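Local coordinates for DNA replication regulator protein HobA (Helicobacter pylori, PDB 2UVP) that is required to initiate DNA replication and increases the binding of the initiator DnaA to the oriC region, at residues D12-K15 with E16-D20; K41-A44 with Q45-H49; L75-K78 with D79-E82; G122-N126 with E127-T131. One frame throughout, in Å; residues are numbered along the deposited sequence.

Contact 1. Residues D12-K15 with E16-D20. Unlike the reference sequence in segment 16-20: Ile-18 (reference Val).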
loop_
_atom_site.group_PDB
_atom_site.type_symbol
_atom_site.label_atom_id
_atom_site.label_comp_id
_atom_site.label_asym_id
_atom_site.label_seq_id
_atom_site.Cartn_x
_atom_site.Cartn_y
_atom_site.Cartn_z
ATOM N N ASP A 12 25.937 28.235 -14.415
ATOM C CA ASP A 12 25.345 29.432 -15.000
ATOM C C ASP A 12 23.859 29.187 -15.223
ATOM O O ASP A 12 22.998 30.009 -14.851
ATOM C CB ASP A 12 26.031 29.757 -16.327
ATOM C CG ASP A 12 27.474 30.187 -16.145
ATOM O OD1 ASP A 12 27.762 30.859 -15.140
ATOM O OD2 ASP A 12 28.319 29.843 -17.004
ATOM N N TRP A 13 23.566 28.032 -15.823
ATOM C CA TRP A 13 22.201 27.665 -16.158
ATOM C C TRP A 13 21.308 27.662 -14.908
ATOM O O TRP A 13 20.197 28.228 -14.908
ATOM C CB TRP A 13 22.138 26.289 -16.846
ATOM C CG TRP A 13 20.706 25.793 -16.931
ATOM C CD1 TRP A 13 19.768 26.135 -17.864
ATOM C CD2 TRP A 13 20.052 24.930 -15.997
ATOM N NE1 TRP A 13 18.564 25.513 -17.576
ATOM C CE2 TRP A 13 18.715 24.780 -16.427
ATOM C CE3 TRP A 13 20.469 24.266 -14.838
ATOM C CZ2 TRP A 13 17.785 23.985 -15.731
ATOM C CZ3 TRP A 13 19.544 23.493 -14.136
ATOM C CH2 TRP A 13 18.216 23.365 -14.587
ATOM N N ILE A 14 21.797 27.040 -13.844
ATOM C CA ILE A 14 20.947 26.849 -12.671
ATOM C C ILE A 14 20.589 28.172 -11.986
ATOM O O ILE A 14 19.469 28.342 -11.510
ATOM C CB ILE A 14 21.526 25.792 -11.703
ATOM C CG1 ILE A 14 20.384 25.182 -10.874
ATOM C CG2 ILE A 14 22.639 26.370 -10.862
ATOM C CD1 ILE A 14 20.798 23.894 -10.157
ATOM N N LYS A 15 21.524 29.122 -11.998
ATOM C CA LYS A 15 21.265 30.442 -11.428
ATOM C C LYS A 15 20.109 31.135 -12.168
ATOM O O LYS A 15 19.219 31.706 -11.536
ATOM C CB LYS A 15 22.554 31.288 -11.446
ATOM C CG LYS A 15 22.420 32.660 -10.777
ATOM C CD LYS A 15 23.686 33.510 -11.030
ATOM C CE LYS A 15 23.420 35.002 -10.789
ATOM N NZ LYS A 15 24.571 35.841 -11.288
ATOM N N GLU A 16 20.116 31.059 -13.501
ATOM C CA GLU A 16 19.052 31.646 -14.329
ATOM C C GLU A 16 17.723 30.925 -14.097
ATOM O O GLU A 16 16.653 31.546 -13.975
ATOM C CB GLU A 16 19.398 31.540 -15.821
ATOM C CG GLU A 16 20.727 32.173 -16.280
ATOM C CD GLU A 16 21.119 31.742 -17.720
ATOM O OE1 GLU A 16 22.332 31.678 -18.029
ATOM O OE2 GLU A 16 20.220 31.435 -18.539
ATOM N N PHE A 17 17.799 29.601 -14.062
ATOM C CA PHE A 17 16.609 28.795 -13.897
ATOM C C PHE A 17 15.934 29.145 -12.580
ATOM O O PHE A 17 14.728 29.310 -12.529
ATOM C CB PHE A 17 16.937 27.291 -13.936
ATOM C CG PHE A 17 15.714 26.419 -13.856
ATOM C CD1 PHE A 17 15.089 25.979 -15.017
ATOM C CD2 PHE A 17 15.167 26.054 -12.615
ATOM C CE1 PHE A 17 13.936 25.183 -14.955
ATOM C CE2 PHE A 17 13.994 25.260 -12.552
ATOM C CZ PHE A 17 13.405 24.825 -13.711
ATOM N N ILE A 18 16.719 29.234 -11.516
ATOM C CA ILE A 18 16.193 29.549 -10.183
ATOM C C ILE A 18 15.537 30.929 -10.156
ATOM O O ILE A 18 14.425 31.122 -9.621
ATOM C CB ILE A 18 17.315 29.423 -9.129
ATOM C CG1 ILE A 18 17.610 27.927 -8.916
ATOM C CG2 ILE A 18 16.919 30.028 -7.781
ATOM C CD1 ILE A 18 16.367 27.144 -8.655
ATOM N N ARG A 19 16.232 31.899 -10.737
ATOM C CA ARG A 19 15.683 33.251 -10.757
ATOM C C ARG A 19 14.332 33.262 -11.468
ATOM O O ARG A 19 13.353 33.781 -10.936
ATOM C CB ARG A 19 16.671 34.234 -11.375
ATOM C CG ARG A 19 16.122 35.678 -11.431
ATOM C CD ARG A 19 17.130 36.662 -12.080
ATOM N NE ARG A 19 18.016 36.043 -13.070
ATOM C CZ ARG A 19 17.660 35.626 -14.288
ATOM N NH1 ARG A 19 16.399 35.731 -14.710
ATOM N NH2 ARG A 19 18.580 35.085 -15.087
ATOM N N ASP A 20 14.273 32.632 -12.637
ATOM C CA ASP A 20 13.074 32.594 -13.445
ATOM C C ASP A 20 11.953 31.812 -12.723
ATOM O O ASP A 20 10.788 32.186 -12.781
ATOM C CB ASP A 20 13.360 31.962 -14.814
ATOM C CG ASP A 20 14.207 32.853 -15.727
ATOM O OD1 ASP A 20 14.406 34.045 -15.414
ATOM O OD2 ASP A 20 14.676 32.339 -16.777
HETATM O O HOH W 1 18.370 28.926 -17.196
#
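Trp-13 lays one face of its indole against Phe-17, one helical turn further on. The CB of Phe-17 sits over the six-membered ring, 4.1 Å from its centroid and displaced toward the rim, a CH-pi contact. The phenyl ring follows at a slant. Its plane makes 37° with the indole, so the pair is neither a parallel stack nor an edge-to-face one. The closest touch is Trp-13 CZ2 to Phe-17 CD1, at 3.4 Å. Both side chains have CG anti to the backbone N (chi1 168° and -176°), which sends the two rings the same way, side by side. This is an i to i+4 aromatic pair on helix 10-28, an arm that projects from the body of the chain. Another protein chain of the assembly packs on Trp-13, Phe-17, Ile-18 and Arg-19. The backbone bond from Phe-17 N to Trp-13 O, 2.9 Å long, joins the same two residues. A water also donates to Trp-13 O, at 3.0 Å, and reaches Glu-16 OE2 weakly. Ile-14 and Ile-18, both buried, meet more loosely, CG1 to CG1 at 4.4 Å. On the polar side, Arg-19 bends at chi3 and forms a salt bridge from NH1 to OD1 of Asp-20, at 2.7 Å. The Arg-19 side chain also lies near Glu-23, a calcium ligand of this protein.

Contact 2. Residues K41-A44 with Q45-H49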
loop_
_atom_site.group_PDB
_atom_site.type_symbol
_atom_site.label_atom_id
_atom_site.label_comp_id
_atom_site.label_asym_id
_atom_site.label_seq_id
_atom_site.Cartn_x
_atom_site.Cartn_y
_atom_site.Cartn_z
ATOM N N LYS A 41 -18.150 28.754 -2.253
ATOM C CA LYS A 41 -19.403 28.039 -1.986
ATOM C C LYS A 41 -19.167 26.537 -1.776
ATOM O O LYS A 41 -19.732 25.927 -0.855
ATOM C CB LYS A 41 -20.422 28.254 -3.110
ATOM C CG LYS A 41 -21.749 27.534 -2.846
ATOM C CD LYS A 41 -22.774 27.727 -3.953
ATOM C CE LYS A 41 -22.351 27.056 -5.254
ATOM N NZ LYS A 41 -23.418 27.186 -6.298
ATOM N N LEU A 42 -18.312 25.959 -2.610
ATOM C CA LEU A 42 -18.010 24.518 -2.511
ATOM C C LEU A 42 -17.306 24.191 -1.204
ATOM O O LEU A 42 -17.590 23.158 -0.554
ATOM C CB LEU A 42 -17.175 24.078 -3.709
ATOM C CG LEU A 42 -17.885 23.766 -5.039
ATOM C CD1 LEU A 42 -19.200 24.480 -5.213
ATOM C CD2 LEU A 42 -16.977 24.061 -6.206
ATOM N N ILE A 43 -16.373 25.060 -0.813
ATOM C CA ILE A 43 -15.709 24.904 0.474
ATOM C C ILE A 43 -16.716 24.985 1.626
ATOM O O ILE A 43 -16.693 24.157 2.548
ATOM C CB ILE A 43 -14.549 25.901 0.646
ATOM C CG1 ILE A 43 -13.411 25.540 -0.327
ATOM C CG2 ILE A 43 -14.070 25.961 2.122
ATOM C CD1 ILE A 43 -12.274 26.540 -0.354
ATOM N N ALA A 44 -17.626 25.967 1.562
ATOM C CA ALA A 44 -18.624 26.124 2.634
ATOM C C ALA A 44 -19.486 24.868 2.748
ATOM O O ALA A 44 -19.714 24.361 3.849
ATOM C CB ALA A 44 -19.496 27.347 2.382
ATOM N N GLN A 45 -19.939 24.366 1.607
ATOM C CA GLN A 45 -20.833 23.201 1.570
ATOM C C GLN A 45 -20.137 21.961 2.102
ATOM O O GLN A 45 -20.725 21.159 2.830
ATOM C CB GLN A 45 -21.318 22.949 0.149
ATOM C CG GLN A 45 -22.205 24.077 -0.363
ATOM C CD GLN A 45 -22.715 23.864 -1.772
ATOM O OE1 GLN A 45 -22.329 22.917 -2.456
ATOM N NE2 GLN A 45 -23.600 24.762 -2.219
ATOM N N THR A 46 -18.856 21.836 1.779
ATOM C CA THR A 46 -18.048 20.727 2.301
ATOM C C THR A 46 -17.845 20.829 3.816
ATOM O O THR A 46 -17.935 19.823 4.528
ATOM C CB THR A 46 -16.716 20.650 1.546
ATOM O OG1 THR A 46 -16.979 20.561 0.145
ATOM C CG2 THR A 46 -15.898 19.401 1.977
ATOM N N ILE A 47 -17.576 22.035 4.318
ATOM C CA ILE A 47 -17.476 22.271 5.756
ATOM C C ILE A 47 -18.793 21.914 6.468
ATOM O O ILE A 47 -18.772 21.226 7.488
ATOM C CB ILE A 47 -17.079 23.712 6.079
ATOM C CG1 ILE A 47 -15.623 23.942 5.641
ATOM C CG2 ILE A 47 -17.223 23.968 7.583
ATOM C CD1 ILE A 47 -15.209 25.417 5.616
ATOM N N SER A 48 -19.921 22.359 5.915
ATOM C CA SER A 48 -21.235 22.017 6.482
ATOM C C SER A 48 -21.438 20.507 6.558
ATOM O O SER A 48 -21.969 19.999 7.550
ATOM C CB SER A 48 -22.353 22.650 5.668
ATOM O OG SER A 48 -22.399 24.038 5.965
ATOM N N HIS A 49 -21.025 19.813 5.497
ATOM C CA HIS A 49 -21.113 18.352 5.449
ATOM C C HIS A 49 -20.320 17.740 6.585
ATOM O O HIS A 49 -20.819 16.880 7.325
ATOM C CB HIS A 49 -20.612 17.836 4.111
ATOM C CG HIS A 49 -20.765 16.356 3.943
ATOM N ND1 HIS A 49 -19.711 15.473 4.053
ATOM C CD2 HIS A 49 -21.857 15.610 3.671
ATOM C CE1 HIS A 49 -20.148 14.242 3.835
ATOM N NE2 HIS A 49 -21.452 14.297 3.631
#
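Thr-46 folds its hydroxyl back onto the helix, and OG1 donates to Leu-42 O at 2.8 Å. Leu-42 O also takes the backbone N of Thr-46, at 3.0 Å. The two donors reach it from opposite faces of the carbonyl plane. The chi1 of -55° makes this possible, since it sets OG1 beside the backbone N and anti to the carbonyl carbon. The buried hydroxyl therefore finds its acceptor within its own helix. Ile-43 and Ile-47 are buried too, and an aromatic side chain of another protein chain packs on both. Their side chains run at a slant to each other, and Ile-43 CG2 touches Ile-47 CD1 at 3.7 Å. The solvent side is made differently. Lys-41 and Gln-45 lie alongside each other and point the same way. The amide NE2 of Gln-45 rests on the aliphatic part of Lys-41, 3.4 Å from CG, without a polar bond between the two side chains. Lys-41 NZ instead forms a salt bridge with Asp-150. These are i to i+4 contacts along helix 39-51, with regular backbone bonds throughout. Helix 39-51 packs against the parallel sheet and helix 161-180 of this alpha/beta fold. Ile-43, Thr-46 and Ile-47 meet helix 161-180, Leu-42 and Thr-46 touch Phe-140 of strand 139-143, and Thr-46 also meets Met-117 of strand 116-121.

Contact 3. Residues L75-K78 with D79-E82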
loop_
_atom_site.group_PDB
_atom_site.type_symbol
_atom_site.label_atom_id
_atom_site.label_comp_id
_atom_site.label_asym_id
_atom_site.label_seq_id
_atom_site.Cartn_x
_atom_site.Cartn_y
_atom_site.Cartn_z
ATOM N N LEU A 75 -5.288 16.028 6.913
ATOM C CA LEU A 75 -6.569 16.094 7.612
ATOM C C LEU A 75 -6.524 15.326 8.923
ATOM O O LEU A 75 -7.091 15.781 9.921
ATOM C CB LEU A 75 -7.727 15.619 6.737
ATOM C CG LEU A 75 -8.124 16.644 5.655
ATOM C CD1 LEU A 75 -9.246 16.112 4.764
ATOM C CD2 LEU A 75 -8.505 17.997 6.237
ATOM N N ASN A 76 -5.847 14.178 8.914
ATOM C CA ASN A 76 -5.653 13.404 10.139
ATOM C C ASN A 76 -4.183 13.098 10.353
ATOM O O ASN A 76 -3.728 12.005 10.030
ATOM C CB ASN A 76 -6.473 12.113 10.118
ATOM C CG ASN A 76 -7.958 12.366 10.318
ATOM O OD1 ASN A 76 -8.368 13.067 11.269
ATOM N ND2 ASN A 76 -8.773 11.814 9.420
ATOM N N PRO A 77 -3.435 14.079 10.878
ATOM C CA PRO A 77 -1.998 13.884 11.065
ATOM C C PRO A 77 -1.731 12.817 12.132
ATOM O O PRO A 77 -2.641 12.475 12.901
ATOM C CB PRO A 77 -1.521 15.263 11.528
ATOM C CG PRO A 77 -2.718 15.876 12.171
ATOM C CD PRO A 77 -3.870 15.415 11.323
ATOM N N LYS A 78 -0.503 12.299 12.167
ATOM C CA LYS A 78 -0.143 11.234 13.117
ATOM C C LYS A 78 -0.427 11.625 14.562
ATOM O O LYS A 78 -0.963 10.823 15.341
ATOM C CB LYS A 78 1.324 10.821 12.971
ATOM C CG LYS A 78 1.534 9.562 12.128
ATOM C CD LYS A 78 2.588 8.623 12.743
ATOM C CE LYS A 78 3.838 9.364 13.242
ATOM N NZ LYS A 78 4.941 8.416 13.628
ATOM N N ASP A 79 -0.084 12.862 14.905
ATOM C CA ASP A 79 -0.404 13.435 16.208
ATOM C C ASP A 79 -1.549 14.429 16.036
ATOM O O ASP A 79 -1.350 15.535 15.512
ATOM C CB ASP A 79 0.839 14.113 16.803
ATOM C CG ASP A 79 0.624 14.644 18.223
ATOM O OD1 ASP A 79 -0.446 14.403 18.839
ATOM O OD2 ASP A 79 1.554 15.322 18.727
ATOM N N LEU A 80 -2.747 14.034 16.471
ATOM C CA LEU A 80 -3.930 14.896 16.372
ATOM C C LEU A 80 -3.868 16.109 17.282
ATOM O O LEU A 80 -4.531 17.116 17.022
ATOM C CB LEU A 80 -5.206 14.129 16.713
ATOM C CG LEU A 80 -5.753 13.108 15.730
ATOM C CD1 LEU A 80 -7.119 12.611 16.229
ATOM C CD2 LEU A 80 -5.878 13.710 14.330
ATOM N N LYS A 81 -3.084 15.999 18.352
ATOM C CA LYS A 81 -3.099 16.971 19.437
ATOM C C LYS A 81 -4.540 17.197 19.901
ATOM O O LYS A 81 -5.154 16.270 20.419
ATOM C CB LYS A 81 -2.354 18.248 19.040
ATOM C CG LYS A 81 -0.870 17.982 18.818
ATOM C CD LYS A 81 -0.150 19.204 18.303
ATOM C CE LYS A 81 1.288 18.861 17.964
ATOM N NZ LYS A 81 2.062 20.085 17.611
ATOM N N GLU A 82 -5.075 18.399 19.691
ATOM C CA GLU A 82 -6.433 18.733 20.124
ATOM C C GLU A 82 -7.503 18.604 19.029
ATOM O O GLU A 82 -8.698 18.780 19.298
ATOM C CB GLU A 82 -6.465 20.134 20.740
ATOM C CG GLU A 82 -5.987 20.174 22.193
ATOM C CD GLU A 82 -6.154 21.541 22.814
ATOM O OE1 GLU A 82 -7.148 21.739 23.540
ATOM O OE2 GLU A 82 -5.303 22.419 22.561
HETATM O O HOH W 2 -3.122 11.602 17.772
#
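With chi1 at -73° and chi2 at -173°, Leu-80 holds CG beside its backbone N and carries CD2 back to Pro-77. Leu-80 CD2 lies 4.0 Å from Pro-77 CD and 3.7 Å from Pro-77 O. The leucine side chain crosses the proline ring at about a right angle. Asn-76 runs alongside Leu-80, and Asn-76 OD1 comes within 4.0 Å of Leu-80 CD2. This is a van der Waals contact with a methyl; the polar partner of Asn-76 OD1 is Leu-86 N. Asn-76 is also where the chain leaves helix 65-75 and turns into the loop that leads to strand 88-90. Further along, Asp-79 forms an Asx turn. Asp-79 OD1 accepts from Lys-81 N at 3.1 Å, and the donor stands well above the carboxylate plane. No direct hydrogen bond joins 75-78 to 79-82. A water does so instead: it accepts from Leu-80 N at 2.8 Å and donates weakly to Lys-78 O. The contact lies at the surface of the chain, yet it is not bare in the assembly. An apolar side chain of another protein chain packs on Leu-80, which also touches Leu-85 of its own loop.

Contact 4. Residues G122-N126 with E127-T131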
loop_
_atom_site.group_PDB
_atom_site.type_symbol
_atom_site.label_atom_id
_atom_site.label_comp_id
_atom_site.label_asym_id
_atom_site.label_seq_id
_atom_site.Cartn_x
_atom_site.Cartn_y
_atom_site.Cartn_z
ATOM N N GLY A 122 -8.885 15.699 -10.124
ATOM C CA GLY A 122 -8.190 15.452 -11.364
ATOM C C GLY A 122 -9.072 14.784 -12.402
ATOM O O GLY A 122 -10.310 14.908 -12.365
ATOM N N LYS A 123 -8.417 14.083 -13.313
ATOM C CA LYS A 123 -9.103 13.367 -14.402
ATOM C C LYS A 123 -9.995 12.278 -13.847
ATOM O O LYS A 123 -9.667 11.659 -12.812
ATOM C CB LYS A 123 -8.081 12.731 -15.332
ATOM C CG LYS A 123 -7.218 13.729 -16.074
ATOM C CD LYS A 123 -6.347 13.050 -17.131
ATOM C CE LYS A 123 -5.298 12.138 -16.504
ATOM N NZ LYS A 123 -4.221 11.731 -17.468
ATOM N N ILE A 124 -11.097 12.031 -14.553
ATOM C CA ILE A 124 -11.988 10.914 -14.239
ATOM C C ILE A 124 -11.627 9.789 -15.221
ATOM O O ILE A 124 -12.013 9.824 -16.399
ATOM C CB ILE A 124 -13.471 11.325 -14.319
ATOM C CG1 ILE A 124 -13.745 12.474 -13.337
ATOM C CG2 ILE A 124 -14.368 10.110 -14.028
ATOM C CD1 ILE A 124 -15.088 13.177 -13.478
ATOM N N GLU A 125 -10.863 8.817 -14.735
ATOM C CA GLU A 125 -10.160 7.889 -15.621
ATOM C C GLU A 125 -10.958 6.651 -16.045
ATOM O O GLU A 125 -10.491 5.871 -16.876
ATOM C CB GLU A 125 -8.752 7.567 -15.080
ATOM C CG GLU A 125 -7.824 8.825 -15.156
ATOM C CD GLU A 125 -6.461 8.656 -14.514
ATOM O OE1 GLU A 125 -6.400 8.295 -13.320
ATOM O OE2 GLU A 125 -5.441 8.922 -15.194
ATOM N N ASN A 126 -12.160 6.482 -15.502
ATOM C CA ASN A 126 -13.063 5.467 -16.046
ATOM C C ASN A 126 -14.537 5.816 -15.896
ATOM O O ASN A 126 -14.918 6.680 -15.092
ATOM C CB ASN A 126 -12.736 4.058 -15.509
ATOM C CG ASN A 126 -13.287 3.808 -14.112
ATOM O OD1 ASN A 126 -13.407 4.724 -13.303
ATOM N ND2 ASN A 126 -13.620 2.552 -13.828
ATOM N N GLU A 127 -15.370 5.135 -16.685
ATOM C CA GLU A 127 -16.789 5.466 -16.742
ATOM C C GLU A 127 -17.537 5.162 -15.447
ATOM O O GLU A 127 -18.509 5.838 -15.109
ATOM C CB GLU A 127 -17.442 4.770 -17.945
ATOM C CG GLU A 127 -17.088 5.423 -19.283
ATOM C CD GLU A 127 -17.829 6.741 -19.483
ATOM O OE1 GLU A 127 -18.946 6.889 -18.942
ATOM O OE2 GLU A 127 -17.295 7.629 -20.178
ATOM N N GLY A 128 -17.084 4.145 -14.719
ATOM C CA GLY A 128 -17.697 3.798 -13.444
ATOM C C GLY A 128 -17.570 4.914 -12.417
ATOM O O GLY A 128 -18.522 5.225 -11.703
ATOM N N LEU A 129 -16.387 5.528 -12.353
ATOM C CA LEU A 129 -16.191 6.686 -11.486
ATOM C C LEU A 129 -17.063 7.848 -11.961
ATOM O O LEU A 129 -17.711 8.508 -11.159
ATOM C CB LEU A 129 -14.711 7.097 -11.441
ATOM C CG LEU A 129 -14.372 8.246 -10.467
ATOM C CD1 LEU A 129 -14.750 7.901 -9.010
ATOM C CD2 LEU A 129 -12.903 8.611 -10.596
ATOM N N LYS A 130 -17.085 8.088 -13.275
ATOM C CA LYS A 130 -17.909 9.161 -13.818
ATOM C C LYS A 130 -19.358 8.992 -13.378
ATOM O O LYS A 130 -19.968 9.929 -12.889
ATOM C CB LYS A 130 -17.795 9.224 -15.345
ATOM C CG LYS A 130 -18.496 10.425 -15.953
ATOM C CD LYS A 130 -17.597 11.143 -16.961
ATOM C CE LYS A 130 -17.830 10.664 -18.380
ATOM N NZ LYS A 130 -17.628 11.790 -19.355
ATOM N N THR A 131 -19.877 7.776 -13.511
ATOM C CA THR A 131 -21.250 7.475 -13.115
ATOM C C THR A 131 -21.498 7.760 -11.631
ATOM O O THR A 131 -22.545 8.272 -11.258
ATOM C CB THR A 131 -21.602 6.005 -13.473
ATOM O OG1 THR A 131 -21.441 5.814 -14.888
ATOM C CG2 THR A 131 -23.029 5.672 -13.093
#
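The side-chain amide of Asn-126 caps the start of the helix, with Leu-129 N above its plane rather than at its edge. Leu-129 N donates to Asn-126 OD1 at 3.2 Å from 53° out of that plane, so the bond does not follow a lone pair. The other end of the amide is held too, as ND2 donates to Pro-98 O. These two bonds fix how the amide is turned. The chi1 of 80° places CG between the backbone N and the carbonyl carbon, folding the amide over the first turn, and Asn-126 OD1 also touches Leu-129 CB at 3.3 Å. Asn-126 is thus the N-cap of helix 127-133. Asn-126 O takes the first helix bond, from Lys-130 N, at 3.2 Å. Ile-124 adds an apolar contact. Ile-124 CG2 lies 4.0 Å from Leu-129 CB and 3.8 Å from Lys-130 CB, beside the same turn. One residue further along, Thr-131 OG1 donates to Glu-127 O at 2.9 Å. Thr-131 N reaches that oxygen from the opposite face. The loop before the cap is tied down in its turn: Lys-123 N donates to Asp-61 OD2, and Glu-125 OE1 accepts from Ser-62 N. Segment 122-126 carries the chain from strand 116-121 of the parallel sheet into helix 127-133, where Leu-129 packs against Tyr-97.

The four contacts follow one another along the chain, and none touches another. Contact 2 is the buried one, and the nearest of the four to the centre of the chain, about 13 Å from it (centre to centre). Contact 3 lies at the surface, and contacts 1 and 4 are partly buried. Contacts 1 and 2 lie within successive helices, but their centres are 41 Å apart, on opposite sides of the chain's centre. Contact 1 relies on aromatic overlap on the projecting helix, contact 2 on aliphatic packing and a hydroxyl turned inward. Contacts 3 and 4 lie where helices end and begin. Water and an Asx turn serve the first, direct capping the second. Other protein chains reach contacts 1 to 3, but not contact 4.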